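Neural-cadherin (Drosophila melanogaster, PDB 3UBF) mediates calcium-dependent, homophilic adhesion between cells as a cadherin whose extracellular region is a chain of repeated beta domains. Local coordinates at residues S204-G207 / G208-P212. Residues are numbered along the deposited sequence; the frame is centred on the assembly and turned at random.
Sequences SIVG and GKRAP
V206 lays its CG2 methyl over one face of the R210 guanidinium, displaced toward the rim, with CG2 3.3 Å from R210 NH2 and 3.4 Å from R210 CZ. The other methyl, CG1, rests 3.3 Å from the carbonyl O of K209, and the valine lies between the arginine side chain and that carbonyl, one methyl on each. The R210 chain runs out extended about chi2 and turns at chi3 (-57°), which brings the guanidinium beside S204. There it meets the serine end-on: NH1 of R210 and OG of S204 are 2.8 Å apart, and NH2 of R210 is also 2.8 Å from OG of S204, with the hydroxyl oxygen close to the guanidinium plane. NH2 adds a weak, strongly bent bond to the carbonyl O of S204 at 2.8 Å. The same NH2 is hydrogen-bonded to the carbonyl of A115 on the adjacent strand. The E176 carboxylate probably takes the S204 hydroxyl proton, so that OG can accept from both arginine nitrogens, and its negative charge may help to hold the guanidinium nearby. The reversal of the chain is a classic gamma turn centred on G208, whose phi/psi of 81°/-70° suit glycine; it is closed by K209 N donating to G207 O at 2.9 Å. Strand 201-207 is the last of the second cadherin domain in this three-domain fragment, and the turn opens the linker to the third. The paired glycines and basic residues here, in place of acidic calcium ligands, are consistent with a calcium-free interdomain junction. Across that junction R210 touches F241, and K209 and A211 touch F299. The carbonyl of P212, just before strand 213-214, is hydrogen-bonded to T301 OG1 of the third domain.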
ATOM      1  N   SER A 204      -1.511  17.579   5.630  1.00 30.77           N
ATOM      2  CA  SER A 204      -1.935  18.959   5.690  1.00 31.45           C
ATOM      3  C   SER A 204      -3.197  19.047   6.531  1.00 31.08           C
ATOM      4  O   SER A 204      -4.220  18.458   6.177  1.00 31.28           O
ATOM      5  CB  SER A 204      -2.227  19.475   4.276  1.00 32.34           C
ATOM      6  OG  SER A 204      -3.171  20.532   4.332  1.00 34.27           O
ATOM      7  N   ILE A 205      -3.111  19.771   7.646  1.00 30.58           N
ATOM      8  CA  ILE A 205      -4.250  19.985   8.535  1.00 30.25           C
ATOM      9  C   ILE A 205      -4.555  21.477   8.537  1.00 30.40           C
ATOM     10  O   ILE A 205      -3.689  22.285   8.849  1.00 30.52           O
ATOM     11  CB  ILE A 205      -3.938  19.490   9.965  1.00 30.34           C
ATOM     12  CG1 ILE A 205      -3.473  18.029   9.935  1.00 29.14           C
ATOM     13  CG2 ILE A 205      -5.147  19.648  10.866  1.00 30.72           C
ATOM     14  CD1 ILE A 205      -2.769  17.574  11.187  1.00 29.75           C
ATOM     15  N   VAL A 206      -5.765  21.839   8.127  1.00 30.32           N
ATOM     16  CA  VAL A 206      -6.132  23.245   7.986  1.00 30.72           C
ATOM     17  C   VAL A 206      -7.101  23.649   9.101  1.00 31.28           C
ATOM     18  O   VAL A 206      -8.051  22.922   9.401  1.00 31.54           O
ATOM     19  CB  VAL A 206      -6.707  23.547   6.574  1.00 31.78           C
ATOM     20  CG1 VAL A 206      -7.272  24.973   6.481  1.00 32.30           C
ATOM     21  CG2 VAL A 206      -5.642  23.366   5.518  1.00 30.34           C
ATOM     22  N   GLY A 207      -6.856  24.791   9.736  1.00 31.64           N
ATOM     23  CA  GLY A 207      -7.759  25.271  10.774  1.00 31.68           C
ATOM     24  C   GLY A 207      -9.189  25.438  10.274  1.00 33.08           C
ATOM     25  O   GLY A 207      -9.443  26.164   9.311  1.00 33.70           O
ATOM     26  N   GLY A 208     -10.116  24.737  10.928  1.00 33.32           N
ATOM     27  CA  GLY A 208     -11.550  24.975  10.785  1.00 35.11           C
ATOM     28  C   GLY A 208     -12.185  24.347   9.566  1.00 35.80           C
ATOM     29  O   GLY A 208     -12.968  23.397   9.678  1.00 36.50           O
ATOM     30  N   LYS A 209     -11.849  24.876   8.399  1.00 36.14           N
ATOM     31  CA  LYS A 209     -12.443  24.403   7.156  1.00 37.06           C
ATOM     32  C   LYS A 209     -11.454  24.532   6.005  1.00 36.50           C
ATOM     33  O   LYS A 209     -10.520  25.340   6.064  1.00 36.49           O
ATOM     34  CB  LYS A 209     -13.756  25.148   6.849  1.00 38.88           C
ATOM     35  CG  LYS A 209     -13.587  26.665   6.707  1.00 41.60           C
ATOM     36  CD  LYS A 209     -14.925  27.382   6.603  1.00 46.50           C
ATOM     37  CE  LYS A 209     -14.717  28.869   6.358  1.00 51.14           C
ATOM     38  NZ  LYS A 209     -15.963  29.560   5.902  1.00 55.08           N
ATOM     39  N   ARG A 210     -11.664  23.716   4.973  1.00 38.28           N
ATOM     40  CA  ARG A 210     -10.863  23.749   3.748  1.00 35.71           C
ATOM     41  C   ARG A 210     -11.756  23.217   2.637  1.00 34.41           C
ATOM     42  O   ARG A 210     -12.818  22.665   2.908  1.00 34.24           O
ATOM     43  CB  ARG A 210      -9.604  22.888   3.891  1.00 34.53           C
ATOM     44  CG  ARG A 210      -9.891  21.380   3.865  1.00 33.91           C
ATOM     45  CD  ARG A 210      -8.670  20.513   4.188  1.00 33.46           C
ATOM     46  NE  ARG A 210      -7.568  20.791   3.278  1.00 32.16           N
ATOM     47  CZ  ARG A 210      -6.281  20.627   3.573  1.00 32.02           C
ATOM     48  NH1 ARG A 210      -5.350  20.922   2.654  1.00 27.48           N
ATOM     49  NH2 ARG A 210      -5.929  20.171   4.776  1.00 30.04           N
ATOM     50  N   ALA A 211     -11.311  23.357   1.393  1.00 33.45           N
ATOM     51  CA  ALA A 211     -12.128  23.015   0.240  1.00 32.70           C
ATOM     52  C   ALA A 211     -12.163  21.516   0.000  1.00 31.89           C
ATOM     53  O   ALA A 211     -11.276  20.799   0.460  1.00 30.84           O
ATOM     54  CB  ALA A 211     -11.617  23.747  -0.988  1.00 32.41           C
ATOM     55  N   PRO A 212     -13.181  21.035  -0.734  1.00 32.56           N
ATOM     56  CA  PRO A 212     -13.310  19.613  -1.013  1.00 32.40           C
ATOM     57  C   PRO A 212     -12.075  19.109  -1.722  1.00 31.64           C
ATOM     58  O   PRO A 212     -11.415  19.883  -2.434  1.00 31.61           O
ATOM     59  CB  PRO A 212     -14.490  19.546  -1.993  1.00 32.62           C
ATOM     60  CG  PRO A 212     -15.202  20.813  -1.852  1.00 33.80           C
ATOM     61  CD  PRO A 212     -14.168  21.820  -1.493  1.00 33.88           C
TER